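Local coordinates for protein japanin (Rhipicephalus appendiculatus, PDB 4BOE) that binds cholesterol in a lipocalin pocket and, as a secreted tick salivary protein, modulates host immunity by blocking dendritic cell differentiation from monocytes, at residues G27-R32 against S115-L120; V65-Y70 against Y92-Y97; F101-D106 against Y135-D140. All blocks are in the same frame, centred on the assembly; numbering follows the deposited sequence.

Contact 1 of 3, residues G27-R32 against S115-L120; sequences GCVKTR and SLWVTL. With CLR (cholesterol), chain C.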
loop_
_atom_site.group_PDB
_atom_site.type_symbol
_atom_site.label_atom_id
_atom_site.label_comp_id
_atom_site.label_asym_id
_atom_site.label_seq_id
_atom_site.Cartn_x
_atom_site.Cartn_y
_atom_site.Cartn_z
ATOM N N GLY A 27 -9.397 5.830 5.781
ATOM C CA GLY A 27 -9.959 5.252 4.552
ATOM C C GLY A 27 -9.279 5.803 3.337
ATOM O O GLY A 27 -8.400 6.641 3.466
ATOM N N CYS A 28 -9.687 5.333 2.157
ATOM C CA CYS A 28 -9.190 5.787 0.856
ATOM C C CYS A 28 -7.636 5.764 0.783
ATOM O O CYS A 28 -7.059 6.677 0.206
ATOM C CB CYS A 28 -9.748 7.182 0.545
ATOM S SG CYS A 28 -11.560 7.356 0.739
ATOM N N VAL A 29 -6.972 4.728 1.368
ATOM C CA VAL A 29 -5.496 4.629 1.433
ATOM C C VAL A 29 -4.928 4.315 0.067
ATOM O O VAL A 29 -5.352 3.358 -0.600
ATOM C CB VAL A 29 -4.993 3.649 2.519
ATOM C CG1 VAL A 29 -3.469 3.558 2.533
ATOM C CG2 VAL A 29 -5.497 4.061 3.885
ATOM N N LYS A 30 -4.018 5.160 -0.378
ATOM C CA LYS A 30 -3.384 5.026 -1.682
ATOM C C LYS A 30 -2.021 5.707 -1.700
ATOM O O LYS A 30 -1.696 6.497 -0.822
ATOM C CB LYS A 30 -4.306 5.611 -2.779
ATOM C CG LYS A 30 -4.479 7.108 -2.730
ATOM C CD LYS A 30 -5.374 7.670 -3.823
ATOM C CE LYS A 30 -6.735 8.018 -3.331
ATOM N NZ LYS A 30 -7.637 8.520 -4.406
ATOM N N THR A 31 -1.224 5.396 -2.699
ATOM C CA THR A 31 0.092 6.002 -2.831
ATOM C C THR A 31 0.325 6.456 -4.278
ATOM O O THR A 31 0.161 5.659 -5.199
ATOM C CB THR A 31 1.237 5.096 -2.256
ATOM O OG1 THR A 31 2.482 5.654 -2.614
ATOM C CG2 THR A 31 1.247 3.700 -2.791
ATOM N N ARG A 32 0.705 7.740 -4.470
ATOM C CA ARG A 32 1.021 8.283 -5.787
ATOM C C ARG A 32 2.516 8.458 -5.915
ATOM O O ARG A 32 3.197 8.825 -4.959
ATOM C CB ARG A 32 0.338 9.635 -6.065
ATOM C CG ARG A 32 -1.141 9.693 -5.816
ATOM C CD ARG A 32 -1.702 10.897 -6.511
ATOM N NE ARG A 32 -3.126 11.085 -6.232
ATOM C CZ ARG A 32 -3.634 11.854 -5.276
ATOM N NH1 ARG A 32 -2.834 12.537 -4.458
ATOM N NH2 ARG A 32 -4.948 11.946 -5.123
ATOM N N SER A 115 -0.093 -6.575 3.477
ATOM C CA SER A 115 -0.808 -5.507 2.775
ATOM C C SER A 115 -0.795 -5.837 1.270
ATOM O O SER A 115 0.239 -6.251 0.724
ATOM C CB SER A 115 -0.286 -4.105 3.076
ATOM O OG SER A 115 1.041 -3.864 2.677
ATOM N N LEU A 116 -1.971 -5.724 0.643
ATOM C CA LEU A 116 -2.181 -5.972 -0.767
ATOM C C LEU A 116 -2.494 -4.637 -1.413
ATOM O O LEU A 116 -3.351 -3.919 -0.929
ATOM C CB LEU A 116 -3.344 -6.960 -0.969
ATOM C CG LEU A 116 -3.789 -7.188 -2.419
ATOM C CD1 LEU A 116 -2.730 -7.867 -3.212
ATOM C CD2 LEU A 116 -5.088 -7.939 -2.456
ATOM N N TRP A 117 -1.776 -4.316 -2.491
ATOM C CA TRP A 117 -1.884 -3.079 -3.242
ATOM C C TRP A 117 -2.186 -3.405 -4.665
ATOM O O TRP A 117 -1.612 -4.327 -5.214
ATOM C CB TRP A 117 -0.548 -2.315 -3.173
ATOM C CG TRP A 117 -0.107 -2.037 -1.781
ATOM C CD1 TRP A 117 0.612 -2.866 -0.969
ATOM C CD2 TRP A 117 -0.390 -0.858 -1.008
ATOM N NE1 TRP A 117 0.722 -2.315 0.283
ATOM C CE2 TRP A 117 0.156 -1.064 0.277
ATOM C CE3 TRP A 117 -1.029 0.366 -1.284
ATOM C CZ2 TRP A 117 0.086 -0.098 1.279
ATOM C CZ3 TRP A 117 -1.181 1.297 -0.251
ATOM C CH2 TRP A 117 -0.622 1.060 1.012
ATOM N N VAL A 118 -3.105 -2.672 -5.259
ATOM C CA VAL A 118 -3.483 -2.845 -6.641
ATOM C C VAL A 118 -3.478 -1.498 -7.349
ATOM O O VAL A 118 -3.688 -0.468 -6.720
ATOM C CB VAL A 118 -4.861 -3.551 -6.800
ATOM C CG1 VAL A 118 -4.846 -4.966 -6.232
ATOM C CG2 VAL A 118 -6.014 -2.734 -6.221
ATOM N N THR A 119 -3.365 -1.516 -8.671
ATOM C CA THR A 119 -3.556 -0.282 -9.443
ATOM C C THR A 119 -5.039 -0.119 -9.802
ATOM O O THR A 119 -5.874 -0.973 -9.462
ATOM C CB THR A 119 -2.709 -0.303 -10.716
ATOM O OG1 THR A 119 -3.214 -1.345 -11.504
ATOM C CG2 THR A 119 -1.228 -0.494 -10.445
ATOM N N LEU A 120 -5.367 0.976 -10.500
ATOM C CA LEU A 120 -6.752 1.264 -10.933
ATOM C C LEU A 120 -7.407 0.138 -11.703
ATOM O O LEU A 120 -8.622 -0.000 -11.645
ATOM C CB LEU A 120 -6.824 2.532 -11.797
ATOM C CG LEU A 120 -8.214 3.185 -11.867
ATOM C CD1 LEU A 120 -8.594 3.825 -10.519
ATOM C CD2 LEU A 120 -8.269 4.198 -12.989
HETATM C C1 CLR C . -3.481 2.184 6.740
HETATM C C2 CLR C . -4.756 2.046 7.570
HETATM C C3 CLR C . -5.350 0.660 7.444
HETATM C C4 CLR C . -4.333 -0.390 7.841
HETATM C C5 CLR C . -3.011 -0.234 7.120
HETATM C C6 CLR C . -2.443 -1.279 6.532
HETATM C C7 CLR C . -1.145 -1.251 5.789
HETATM C C8 CLR C . -0.327 -0.001 6.091
HETATM C C9 CLR C . -1.248 1.241 6.058
HETATM C C10 CLR C . -2.393 1.167 7.119
HETATM C C11 CLR C . -0.445 2.553 6.125
HETATM C C12 CLR C . 0.701 2.623 5.117
HETATM C C13 CLR C . 1.660 1.423 5.219
HETATM C C14 CLR C . 0.793 0.157 5.065
HETATM C C15 CLR C . 1.824 -0.965 4.897
HETATM C C16 CLR C . 2.890 -0.317 4.013
HETATM C C17 CLR C . 2.615 1.207 4.021
HETATM C C18 CLR C . 2.433 1.464 6.553
HETATM C C19 CLR C . -1.890 1.475 8.547
HETATM C C20 CLR C . 3.904 2.042 3.915
HETATM C C21 CLR C . 3.640 3.555 3.897
HETATM C C22 CLR C . 4.736 1.622 2.690
HETATM C C23 CLR C . 3.975 1.484 1.348
HETATM C C24 CLR C . 4.885 1.092 0.223
HETATM C C25 CLR C . 4.317 0.692 -1.122
HETATM C C26 CLR C . 2.830 0.614 -1.359
HETATM C C27 CLR C . 5.088 1.151 -2.335
HETATM O O1 CLR C . -6.470 0.556 8.335
#
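Val29 meets Trp117 because CG1 stands anti to its backbone N (chi1 179°) while Trp117, with CG anti to its carbonyl carbon (chi1 -56°), swings its indole across toward strand 29-32. The pair meet at a slant: Val29 CG1 comes within 4.1 Å of Trp117 CH2, and the Thr31 methyl lies near the same six-membered ring, with CG2 4.3 Å from CZ3. Both approaches are apolar and loose. The contact lines the cholesterol pocket of the lipocalin barrel, where strand 12-18 lies between strands 26-37 and 114-118; Trp117 also touches Leu14 and Thr31 touches Leu12. Cholesterol meets the indole in two ways: tail methyl C26 sits 3.5 Å above the ring plane, over its centre, and C14 of the sterol rings lies at its edge, in plane. Thr31 CG2 touches C26 too, at 3.8 Å, whereas Val29 sends its other methyl, CG2, to C1 of the sterol. A bond within the strand steadies the indole: Trp117 NE1 donates to Ser115 OG at 2.9 Å, the acceptor 22° out of the ring plane. Thr31 OG1 turns to Ser44 O and Arg43 NE, leaving its methyl for the cholesterol.

Contact 2 of 3, residues V65-Y70 against Y92-Y97; sequences VKWEPY and YFIRTY. With CLR (cholesterol), chain C.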
loop_
_atom_site.group_PDB
_atom_site.type_symbol
_atom_site.label_atom_id
_atom_site.label_comp_id
_atom_site.label_asym_id
_atom_site.label_seq_id
_atom_site.Cartn_x
_atom_site.Cartn_y
_atom_site.Cartn_z
ATOM N N VAL A 65 11.049 4.912 -1.466
ATOM C CA VAL A 65 11.247 3.474 -1.617
ATOM C C VAL A 65 12.387 3.158 -2.568
ATOM O O VAL A 65 12.597 3.836 -3.573
ATOM C CB VAL A 65 9.942 2.699 -2.017
ATOM C CG1 VAL A 65 8.869 2.890 -0.969
ATOM C CG2 VAL A 65 9.408 3.151 -3.359
ATOM N N LYS A 66 13.067 2.076 -2.275
ATOM C CA LYS A 66 14.159 1.557 -3.079
ATOM C C LYS A 66 13.936 0.065 -3.303
ATOM O O LYS A 66 13.693 -0.657 -2.346
ATOM C CB LYS A 66 15.511 1.753 -2.353
ATOM C CG LYS A 66 16.736 1.468 -3.205
ATOM C CD LYS A 66 18.037 1.535 -2.444
ATOM C CE LYS A 66 18.211 0.405 -1.455
ATOM N NZ LYS A 66 19.625 0.267 -1.000
ATOM N N TRP A 67 14.095 -0.401 -4.551
ATOM C CA TRP A 67 14.068 -1.830 -4.867
ATOM C C TRP A 67 15.210 -2.202 -5.817
ATOM O O TRP A 67 15.220 -1.767 -6.959
ATOM C CB TRP A 67 12.738 -2.255 -5.459
ATOM C CG TRP A 67 12.672 -3.717 -5.782
ATOM C CD1 TRP A 67 12.769 -4.764 -4.906
ATOM C CD2 TRP A 67 12.501 -4.295 -7.085
ATOM N NE1 TRP A 67 12.640 -5.957 -5.582
ATOM C CE2 TRP A 67 12.445 -5.697 -6.915
ATOM C CE3 TRP A 67 12.521 -3.772 -8.391
ATOM C CZ2 TRP A 67 12.302 -6.564 -7.987
ATOM C CZ3 TRP A 67 12.422 -4.648 -9.460
ATOM C CH2 TRP A 67 12.304 -6.024 -9.249
ATOM N N GLU A 68 16.170 -2.987 -5.328
ATOM C CA GLU A 68 17.261 -3.535 -6.159
ATOM C C GLU A 68 16.639 -4.703 -6.982
ATOM O O GLU A 68 15.864 -5.469 -6.412
ATOM C CB GLU A 68 18.395 -4.108 -5.295
ATOM C CG GLU A 68 19.093 -3.106 -4.393
ATOM C CD GLU A 68 20.287 -2.425 -5.035
ATOM O OE1 GLU A 68 20.173 -2.003 -6.210
ATOM O OE2 GLU A 68 21.346 -2.343 -4.371
ATOM N N PRO A 69 16.970 -4.850 -8.278
ATOM C CA PRO A 69 16.389 -5.943 -9.093
ATOM C C PRO A 69 16.525 -7.330 -8.488
ATOM O O PRO A 69 17.575 -7.703 -7.927
ATOM C CB PRO A 69 17.102 -5.808 -10.429
ATOM C CG PRO A 69 17.418 -4.340 -10.526
ATOM C CD PRO A 69 17.751 -3.916 -9.121
ATOM N N TYR A 70 15.379 -8.043 -8.473
ATOM C CA TYR A 70 15.227 -9.380 -7.903
ATOM C C TYR A 70 15.430 -9.427 -6.408
ATOM O O TYR A 70 15.593 -10.512 -5.859
ATOM C CB TYR A 70 16.110 -10.399 -8.624
ATOM C CG TYR A 70 15.739 -10.517 -10.080
ATOM C CD1 TYR A 70 14.614 -11.229 -10.471
ATOM C CD2 TYR A 70 16.553 -9.981 -11.077
ATOM C CE1 TYR A 70 14.262 -11.353 -11.809
ATOM C CE2 TYR A 70 16.213 -10.106 -12.432
ATOM C CZ TYR A 70 15.060 -10.785 -12.790
ATOM O OH TYR A 70 14.674 -10.934 -14.104
ATOM N N TYR A 92 10.171 -4.223 3.925
ATOM C CA TYR A 92 9.064 -5.143 3.751
ATOM C C TYR A 92 9.500 -6.282 2.877
ATOM O O TYR A 92 10.314 -6.102 1.987
ATOM C CB TYR A 92 7.873 -4.445 3.088
ATOM C CG TYR A 92 7.170 -3.505 4.024
ATOM C CD1 TYR A 92 6.260 -3.976 4.957
ATOM C CD2 TYR A 92 7.484 -2.150 4.046
ATOM C CE1 TYR A 92 5.658 -3.125 5.871
ATOM C CE2 TYR A 92 6.909 -1.290 4.983
ATOM C CZ TYR A 92 5.989 -1.781 5.881
ATOM O OH TYR A 92 5.432 -0.939 6.790
ATOM N N PHE A 93 8.926 -7.450 3.120
ATOM C CA PHE A 93 9.184 -8.627 2.318
ATOM C C PHE A 93 8.206 -8.595 1.141
ATOM O O PHE A 93 7.010 -8.387 1.351
ATOM C CB PHE A 93 8.965 -9.856 3.192
ATOM C CG PHE A 93 9.092 -11.183 2.503
ATOM C CD1 PHE A 93 9.995 -11.367 1.480
ATOM C CD2 PHE A 93 8.356 -12.267 2.924
ATOM C CE1 PHE A 93 10.126 -12.601 0.861
ATOM C CE2 PHE A 93 8.481 -13.496 2.296
ATOM C CZ PHE A 93 9.364 -13.654 1.269
ATOM N N ILE A 94 8.710 -8.759 -0.078
ATOM C CA ILE A 94 7.891 -8.788 -1.293
ATOM C C ILE A 94 7.494 -10.247 -1.515
ATOM O O ILE A 94 8.343 -11.080 -1.854
ATOM C CB ILE A 94 8.651 -8.224 -2.529
ATOM C CG1 ILE A 94 9.041 -6.754 -2.275
ATOM C CG2 ILE A 94 7.764 -8.355 -3.791
ATOM C CD1 ILE A 94 10.200 -6.257 -3.133
ATOM N N ARG A 95 6.209 -10.559 -1.334
ATOM C CA ARG A 95 5.742 -11.926 -1.497
ATOM C C ARG A 95 5.643 -12.203 -2.962
ATOM O O ARG A 95 6.262 -13.138 -3.458
ATOM C CB ARG A 95 4.387 -12.170 -0.792
ATOM C CG ARG A 95 4.362 -11.814 0.656
ATOM C CD ARG A 95 5.508 -12.403 1.416
ATOM N NE ARG A 95 5.433 -13.859 1.552
ATOM C CZ ARG A 95 4.994 -14.526 2.616
ATOM N NH1 ARG A 95 4.505 -13.878 3.660
ATOM N NH2 ARG A 95 5.010 -15.856 2.630
ATOM N N THR A 96 4.894 -11.379 -3.648
ATOM C CA THR A 96 4.773 -11.466 -5.089
ATOM C C THR A 96 4.264 -10.152 -5.669
ATOM O O THR A 96 3.835 -9.243 -4.956
ATOM C CB THR A 96 3.931 -12.700 -5.513
ATOM O OG1 THR A 96 4.043 -12.802 -6.927
ATOM C CG2 THR A 96 2.482 -12.588 -5.116
ATOM N N TYR A 97 4.367 -10.053 -6.968
ATOM C CA TYR A 97 3.924 -8.864 -7.678
ATOM C C TYR A 97 3.716 -9.184 -9.137
ATOM O O TYR A 97 4.166 -10.201 -9.627
ATOM C CB TYR A 97 4.928 -7.687 -7.491
ATOM C CG TYR A 97 6.235 -7.794 -8.263
ATOM C CD1 TYR A 97 6.328 -7.351 -9.571
ATOM C CD2 TYR A 97 7.367 -8.369 -7.691
ATOM C CE1 TYR A 97 7.509 -7.467 -10.289
ATOM C CE2 TYR A 97 8.560 -8.458 -8.392
ATOM C CZ TYR A 97 8.616 -8.038 -9.705
ATOM O OH TYR A 97 9.772 -8.095 -10.452
HETATM C C1 CLR C . -3.481 2.184 6.740
HETATM C C2 CLR C . -4.756 2.046 7.570
HETATM C C3 CLR C . -5.350 0.660 7.444
HETATM C C4 CLR C . -4.333 -0.390 7.841
HETATM C C5 CLR C . -3.011 -0.234 7.120
HETATM C C6 CLR C . -2.443 -1.279 6.532
HETATM C C7 CLR C . -1.145 -1.251 5.789
HETATM C C8 CLR C . -0.327 -0.001 6.091
HETATM C C9 CLR C . -1.248 1.241 6.058
HETATM C C10 CLR C . -2.393 1.167 7.119
HETATM C C11 CLR C . -0.445 2.553 6.125
HETATM C C12 CLR C . 0.701 2.623 5.117
HETATM C C13 CLR C . 1.660 1.423 5.219
HETATM C C14 CLR C . 0.793 0.157 5.065
HETATM C C15 CLR C . 1.824 -0.965 4.897
HETATM C C16 CLR C . 2.890 -0.317 4.013
HETATM C C17 CLR C . 2.615 1.207 4.021
HETATM C C18 CLR C . 2.433 1.464 6.553
HETATM C C19 CLR C . -1.890 1.475 8.547
HETATM C C20 CLR C . 3.904 2.042 3.915
HETATM C C21 CLR C . 3.640 3.555 3.897
HETATM C C22 CLR C . 4.736 1.622 2.690
HETATM C C23 CLR C . 3.975 1.484 1.348
HETATM C C24 CLR C . 4.885 1.092 0.223
HETATM C C25 CLR C . 4.317 0.692 -1.122
HETATM C C26 CLR C . 2.830 0.614 -1.359
HETATM C C27 CLR C . 5.088 1.151 -2.335
HETATM O O1 CLR C . -6.470 0.556 8.335
#
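Trp67 packs against Ile94 and Tyr97 beside one end of the lipocalin barrel, near the end of strand 59-66, which is separated from strand 91-98 by strand 73-78. The two segments are thus second neighbours in the antiparallel sheet, and side chains alone bridge them. The aliphatic contact is close: Ile94 CD1 reaches both Trp67 CD1 and Trp67 NE1 at 3.5 Å, touching the pyrrole part of the indole, and the two side chains cross at about a right angle. Trp67 gets there with CG anti to its backbone N (chi1 -179°), which extends the indole toward strand 91-98. The aromatic contact lies at the other end of the same ring system. Tyr97 comes from the opposite direction, and its ring centroid is 5.7 Å from that of the Trp67 six-membered ring, the planes steeply inclined at 78° in an oblique pairing. Trp67 CZ2 also approaches Tyr97 CE2, at 4.2 Å. The polar end of the indole is satisfied nearby, since Trp67 NE1 donates to Ser71 O and so ties the ring to the turn that follows. Replacing Trp67 with alanine removes the indole and is likely to open a gap beside Ile94 CD1 and the Tyr97 ring and to leave Ser71 O without this donor. Met4 touches both Trp67 and Ile94, and Pro5 touches Tyr97, so the N-terminal segment joins the cluster. Earlier in the same strand, Tyr92 belongs to the cholesterol pocket; its OH is held by Lys89 N and lies 3.8 Å from sterol atom C16. Across the contact, the hydroxyl oxygen of Tyr97 meets the benzo carbons of the indole, OH lying 3.5 Å from Trp67 CH2.

Contact 3 of 3, residues F101-D106 against Y135-D140; sequences FLLLSD and YTICPD. With NAG (2-acetamido-2-deoxy-beta-D-glucopyranose), chain B.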
loop_
_atom_site.group_PDB
_atom_site.type_symbol
_atom_site.label_atom_id
_atom_site.label_comp_id
_atom_site.label_asym_id
_atom_site.label_seq_id
_atom_site.Cartn_x
_atom_site.Cartn_y
_atom_site.Cartn_z
ATOM N N PHE A 101 -0.271 -5.348 -9.314
ATOM C CA PHE A 101 -0.473 -5.662 -7.899
ATOM C C PHE A 101 0.843 -5.936 -7.181
ATOM O O PHE A 101 1.843 -6.281 -7.792
ATOM C CB PHE A 101 -1.507 -6.778 -7.655
ATOM C CG PHE A 101 -0.928 -8.165 -7.683
ATOM C CD1 PHE A 101 -0.372 -8.722 -6.545
ATOM C CD2 PHE A 101 -0.864 -8.887 -8.869
ATOM C CE1 PHE A 101 0.273 -9.945 -6.597
ATOM C CE2 PHE A 101 -0.237 -10.129 -8.909
ATOM C CZ PHE A 101 0.335 -10.644 -7.777
ATOM N N LEU A 102 0.824 -5.707 -5.872
ATOM C CA LEU A 102 1.948 -5.932 -5.006
ATOM C C LEU A 102 1.459 -6.473 -3.666
ATOM O O LEU A 102 0.517 -5.927 -3.081
ATOM C CB LEU A 102 2.683 -4.589 -4.837
ATOM C CG LEU A 102 3.868 -4.574 -3.912
ATOM C CD1 LEU A 102 4.997 -5.511 -4.425
ATOM C CD2 LEU A 102 4.360 -3.162 -3.719
ATOM N N LEU A 103 2.099 -7.536 -3.181
ATOM C CA LEU A 103 1.747 -8.126 -1.889
ATOM C C LEU A 103 2.993 -8.078 -0.997
ATOM O O LEU A 103 3.995 -8.711 -1.318
ATOM C CB LEU A 103 1.247 -9.573 -2.080
ATOM C CG LEU A 103 0.818 -10.323 -0.832
ATOM C CD1 LEU A 103 -0.341 -9.629 -0.139
ATOM C CD2 LEU A 103 0.414 -11.750 -1.195
ATOM N N LEU A 104 2.918 -7.301 0.099
ATOM C CA LEU A 104 3.998 -7.083 1.052
ATOM C C LEU A 104 3.732 -7.720 2.391
ATOM O O LEU A 104 2.589 -7.777 2.807
ATOM C CB LEU A 104 4.185 -5.571 1.292
ATOM C CG LEU A 104 4.521 -4.708 0.125
ATOM C CD1 LEU A 104 4.609 -3.220 0.582
ATOM C CD2 LEU A 104 5.809 -5.175 -0.543
ATOM N N SER A 105 4.786 -8.146 3.088
ATOM C CA SER A 105 4.678 -8.746 4.434
ATOM C C SER A 105 5.659 -8.058 5.357
ATOM O O SER A 105 6.716 -7.632 4.920
ATOM C CB SER A 105 5.025 -10.250 4.455
ATOM O OG SER A 105 4.027 -11.094 3.923
ATOM N N ASP A 106 5.372 -8.098 6.644
ATOM C CA ASP A 106 6.291 -7.606 7.662
ATOM C C ASP A 106 7.518 -8.540 7.812
ATOM O O ASP A 106 7.386 -9.756 7.725
ATOM C CB ASP A 106 5.587 -7.499 9.031
ATOM C CG ASP A 106 6.355 -6.589 9.957
ATOM O OD1 ASP A 106 6.364 -5.374 9.705
ATOM O OD2 ASP A 106 7.077 -7.108 10.831
ATOM N N TYR A 135 -5.563 -14.378 0.619
ATOM C CA TYR A 135 -6.214 -15.153 1.681
ATOM C C TYR A 135 -5.382 -16.359 2.161
ATOM O O TYR A 135 -5.509 -16.769 3.303
ATOM C CB TYR A 135 -7.634 -15.580 1.285
ATOM C CG TYR A 135 -8.655 -14.523 1.594
ATOM C CD1 TYR A 135 -8.926 -13.510 0.694
ATOM C CD2 TYR A 135 -9.286 -14.480 2.831
ATOM C CE1 TYR A 135 -9.824 -12.496 0.992
ATOM C CE2 TYR A 135 -10.224 -13.495 3.130
ATOM C CZ TYR A 135 -10.473 -12.487 2.214
ATOM O OH TYR A 135 -11.371 -11.491 2.495
ATOM N N THR A 136 -4.501 -16.871 1.334
ATOM C CA THR A 136 -3.604 -17.948 1.731
ATOM C C THR A 136 -2.487 -17.474 2.678
ATOM O O THR A 136 -2.261 -18.050 3.729
ATOM C CB THR A 136 -3.009 -18.582 0.464
ATOM O OG1 THR A 136 -4.088 -19.123 -0.278
ATOM C CG2 THR A 136 -1.983 -19.669 0.761
ATOM N N ILE A 137 -1.784 -16.450 2.273
ATOM C CA ILE A 137 -0.567 -15.964 2.921
ATOM C C ILE A 137 -0.720 -15.043 4.102
ATOM O O ILE A 137 0.184 -14.972 4.940
ATOM C CB ILE A 137 0.253 -15.200 1.788
ATOM C CG1 ILE A 137 0.727 -16.140 0.682
ATOM C CG2 ILE A 137 1.407 -14.362 2.311
ATOM C CD1 ILE A 137 1.518 -17.364 1.126
ATOM N N CYS A 138 -1.781 -14.288 4.126
ATOM C CA CYS A 138 -2.040 -13.201 5.087
ATOM C C CYS A 138 -2.747 -13.663 6.343
ATOM O O CYS A 138 -3.826 -14.208 6.219
ATOM C CB CYS A 138 -2.863 -12.118 4.391
ATOM S SG CYS A 138 -2.826 -10.488 5.185
ATOM N N PRO A 139 -2.205 -13.388 7.558
ATOM C CA PRO A 139 -2.977 -13.751 8.758
ATOM C C PRO A 139 -4.110 -12.736 8.929
ATOM O O PRO A 139 -3.906 -11.548 8.655
ATOM C CB PRO A 139 -1.962 -13.636 9.905
ATOM C CG PRO A 139 -0.911 -12.747 9.390
ATOM C CD PRO A 139 -0.884 -12.818 7.913
ATOM N N ASP A 140 -5.301 -13.201 9.331
ATOM C CA ASP A 140 -6.468 -12.333 9.594
ATOM C C ASP A 140 -6.734 -11.333 8.465
ATOM O O ASP A 140 -6.806 -10.130 8.714
ATOM C CB ASP A 140 -6.257 -11.569 10.907
ATOM C CG ASP A 140 -5.790 -12.402 12.090
ATOM O OD1 ASP A 140 -6.404 -13.469 12.352
ATOM O OD2 ASP A 140 -4.807 -11.995 12.749
HETATM C C1 NAG B . -11.683 -13.775 -2.023
HETATM C C2 NAG B . -13.129 -13.785 -2.518
HETATM C C3 NAG B . -14.042 -13.858 -1.293
HETATM C C4 NAG B . -13.689 -15.079 -0.451
HETATM C C5 NAG B . -12.217 -15.014 -0.057
HETATM C C6 NAG B . -11.739 -16.211 0.725
HETATM C C7 NAG B . -13.281 -12.529 -4.649
HETATM C C8 NAG B . -13.338 -11.155 -5.244
HETATM N N2 NAG B . -13.417 -12.595 -3.304
HETATM O O3 NAG B . -15.390 -13.920 -1.740
HETATM O O4 NAG B . -14.493 -15.130 0.726
HETATM O O5 NAG B . -11.401 -14.927 -1.236
HETATM O O6 NAG B . -12.221 -17.431 0.167
HETATM O O7 NAG B . -13.071 -13.527 -5.341
#
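Ile137 rests its CG2 methyl on the outer side of strand 101-106, 4.5 Å from both Leu103 CD2 and Ser105 OG. The contact is light; the closest CA atoms, those of Ser105 and Cys138, are 8.1 Å apart. Leu103 extends toward the helix with CG anti to its backbone N (chi1 -179°) and also touches Thr133, one turn earlier. The next shell fixes the polar neighbour, for Ser105 OG is hydrogen-bonded to Arg95 NH1 from the adjacent strand. Beyond Ile137, Cys138 is the first residue to leave the helix, and its disulfide to Cys114 pins this end to strand 114-118. This helix lying against the outside of the barrel is a hallmark of lipocalins. On another side of the helix Tyr135 packs against the glycan on Asn131: NAG C5 lies 3.6 Å above the ring plane over its centre, and Tyr135 CD1 is 3.4 Å from NAG O5, the sugar lying over the ring face, consistent with a CH-pi contact. With the two direct contacts between these segments no closer than 4.5 Å, the disulfide probably secures this end of the helix more than the side-chain packing does.

Contacts 1 and 2 both touch the one bound cholesterol, the first at its tail and ring system and the second through Tyr92, yet their nearest atoms stay about 6 Å apart and their centres 16 Å. Contact 3 lies on the outside of the same barrel, with the side chain of Ser105 about 10 Å from the sterol. It is joined to both others through strand 101-106: Trp117 N meets Leu102 O and Ser115 O meets Leu104 N, each at 2.9 Å, while Ser105 N meets Phe93 O at 2.8 Å. Arg95 also packs on Ile137. Strand 101-106 therefore ties the pocket wall of contact 1 to the strand that carries segment 92-97 of contact 2.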